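Local coordinates for GH18 chiitnase (Pseudoalteromonas aurantia, PDB 6K7Z), which acts as an endochitinase of glycoside hydrolase family 18, degrading chitin by cleaving glycosidic bonds within its chains, at residues N57-E60 and A61-M65. Numbering follows the deposited sequence.
Sequences NTIE and AIKVM
The backbone N of I62 donates to T58 O at 2.9 Å. It is one i to i+4 bond of helix 56-67. A61 N reaches N57 O and V64 N reaches E60 O in the same way, while the bond from K63 N to I59 O is weak, at 3.3 Å. The side chain of I62 also covers the T58 carbonyl, with CG1 3.2 Å from T58 O. Its CD1 meets T58 CG2 at 3.8 Å. That methyl lies anti to the T58 backbone N, while OG1, beside the N (chi1 -63°), is hydrogen-bonded to T55 OG1. I62 further packs on F54, L28 and V72. Cutting I62 back to an alanine removes CG1, CG2 and CD1, which would probably leave the T58 methyl without its mate and open a gap toward F54, L28 and V72. On the outer side, E60 bends at chi2 (62°), and OE2 lies 3.5 Å from V64 CG2. K63 runs extended alongside I59, its CE 4.1 Å from I59 CG2. Its NZ stands 4.7 Å from E60 OE1, with a water bonded to NZ between them. The helix belongs to the crossover joining parallel strands 25-33 and 71-77 of the TIM barrel. Its chemistry is thus two-sided: apolar contacts fasten it to the barrel, and E60 and K63 probably attract each other only loosely at the surface.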
ATOM      1  N   ASN A  57     -13.331  18.344   5.424  1.00 18.86           N
ATOM      2  CA  ASN A  57     -12.135  18.730   4.674  1.00 20.14           C
ATOM      3  C   ASN A  57     -11.607  17.565   3.841  1.00 18.61           C
ATOM      4  O   ASN A  57     -11.131  17.757   2.712  1.00 16.71           O
ATOM      5  CB  ASN A  57     -11.048  19.237   5.623  1.00 22.14           C
ATOM      6  CG  ASN A  57     -11.273  20.672   6.068  1.00 23.33           C
ATOM      7  OD1 ASN A  57     -12.094  21.387   5.500  1.00 27.82           O
ATOM      8  ND2 ASN A  57     -10.534  21.099   7.088  1.00 24.63           N
ATOM      9  N   THR A  58     -11.668  16.350   4.387  1.00 15.41           N
ATOM     10  CA  THR A  58     -11.199  15.184   3.642  1.00 14.89           C
ATOM     11  C   THR A  58     -12.017  14.999   2.371  1.00 16.18           C
ATOM     12  O   THR A  58     -11.465  14.852   1.272  1.00 14.12           O
ATOM     13  CB  THR A  58     -11.279  13.940   4.527  1.00 12.45           C
ATOM     14  OG1 THR A  58     -10.410  14.095   5.653  1.00 14.43           O
ATOM     15  CG2 THR A  58     -10.912  12.686   3.757  1.00 12.47           C
ATOM     16  N   ILE A  59     -13.342  15.034   2.506  1.00 16.10           N
ATOM     17  CA  ILE A  59     -14.232  14.842   1.361  1.00 15.67           C
ATOM     18  C   ILE A  59     -13.906  15.836   0.251  1.00 16.13           C
ATOM     19  O   ILE A  59     -13.827  15.476  -0.929  1.00 16.52           O
ATOM     20  CB  ILE A  59     -15.701  14.955   1.808  1.00 18.52           C
ATOM     21  CG1 ILE A  59     -16.065  13.780   2.725  1.00 19.08           C
ATOM     22  CG2 ILE A  59     -16.613  15.000   0.601  1.00 18.47           C
ATOM     23  CD1 ILE A  59     -17.443  13.899   3.383  1.00 18.47           C
ATOM     24  N   GLU A  60     -13.697  17.102   0.615  1.00 17.87           N
ATOM     25  CA  GLU A  60     -13.378  18.104  -0.400  1.00 16.87           C
ATOM     26  C   GLU A  60     -11.992  17.864  -0.985  1.00 16.46           C
ATOM     27  O   GLU A  60     -11.800  17.958  -2.202  1.00 16.02           O
ATOM     28  CB  GLU A  60     -13.486  19.517   0.187  1.00 19.07           C
ATOM     29  CG  GLU A  60     -13.086  20.647  -0.766  1.00 21.16           C
ATOM     30  CD  GLU A  60     -13.960  20.753  -2.013  1.00 25.63           C
ATOM     31  OE1 GLU A  60     -15.020  20.096  -2.084  1.00 27.34           O
ATOM     32  OE2 GLU A  60     -13.582  21.498  -2.946  1.00 26.16           O
ATOM     33  N   ALA A  61     -11.022  17.523  -0.138  1.00 14.22           N
ATOM     34  CA  ALA A  61      -9.670  17.291  -0.638  1.00 14.31           C
ATOM     35  C   ALA A  61      -9.646  16.172  -1.670  1.00 14.74           C
ATOM     36  O   ALA A  61      -8.929  16.260  -2.676  1.00 14.97           O
ATOM     37  CB  ALA A  61      -8.732  16.968   0.524  1.00 15.03           C
ATOM     38  N   ILE A  62     -10.428  15.113  -1.438  1.00 15.55           N
ATOM     39  CA  ILE A  62     -10.494  14.005  -2.386  1.00 15.93           C
ATOM     40  C   ILE A  62     -11.010  14.486  -3.737  1.00 17.73           C
ATOM     41  O   ILE A  62     -10.482  14.107  -4.794  1.00 16.75           O
ATOM     42  CB  ILE A  62     -11.377  12.876  -1.818  1.00 16.24           C
ATOM     43  CG1 ILE A  62     -10.765  12.301  -0.531  1.00 14.75           C
ATOM     44  CG2 ILE A  62     -11.621  11.804  -2.884  1.00 16.62           C
ATOM     45  CD1 ILE A  62     -11.706  11.422   0.270  1.00 14.74           C
ATOM     46  N   LYS A  63     -12.059  15.314  -3.728  1.00 17.94           N
ATOM     47  CA  LYS A  63     -12.593  15.832  -4.984  1.00 19.51           C
ATOM     48  C   LYS A  63     -11.559  16.676  -5.712  1.00 18.13           C
ATOM     49  O   LYS A  63     -11.404  16.564  -6.933  1.00 22.25           O
ATOM     50  CB  LYS A  63     -13.858  16.653  -4.727  1.00 20.25           C
ATOM     51  CG  LYS A  63     -15.064  15.844  -4.283  1.00 21.81           C
ATOM     52  CD  LYS A  63     -16.239  16.773  -3.973  1.00 27.13           C
ATOM     53  CE  LYS A  63     -17.379  16.029  -3.280  1.00 28.50           C
ATOM     54  NZ  LYS A  63     -18.427  16.972  -2.769  1.00 30.11           N
ATOM     55  N   VAL A  64     -10.833  17.520  -4.976  1.00 16.82           N
ATOM     56  CA  VAL A  64      -9.830  18.378  -5.591  1.00 17.89           C
ATOM     57  C   VAL A  64      -8.688  17.546  -6.161  1.00 19.70           C
ATOM     58  O   VAL A  64      -8.214  17.799  -7.277  1.00 18.86           O
ATOM     59  CB  VAL A  64      -9.324  19.410  -4.571  1.00 17.10           C
ATOM     60  CG1 VAL A  64      -8.141  20.175  -5.137  1.00 14.60           C
ATOM     61  CG2 VAL A  64     -10.459  20.367  -4.181  1.00 17.95           C
ATOM     62  N   MET A  65      -8.223  16.550  -5.401  1.00 15.06           N
ATOM     63  CA  MET A  65      -7.187  15.652  -5.906  1.00 17.62           C
ATOM     64  C   MET A  65      -7.643  14.952  -7.179  1.00 19.20           C
ATOM     65  O   MET A  65      -6.906  14.892  -8.171  1.00 20.22           O
ATOM     66  CB  MET A  65      -6.814  14.626  -4.832  1.00 15.92           C
ATOM     67  CG  MET A  65      -5.937  15.184  -3.711  1.00 14.88           C
ATOM     68  SD  MET A  65      -5.289  13.876  -2.622  1.00 16.14           S
ATOM     69  CE  MET A  65      -6.731  13.560  -1.600  1.00 15.85           C
TER
HETATM   70  O   HOH W   1     -16.632  18.503  -1.262  1.00 22.32           O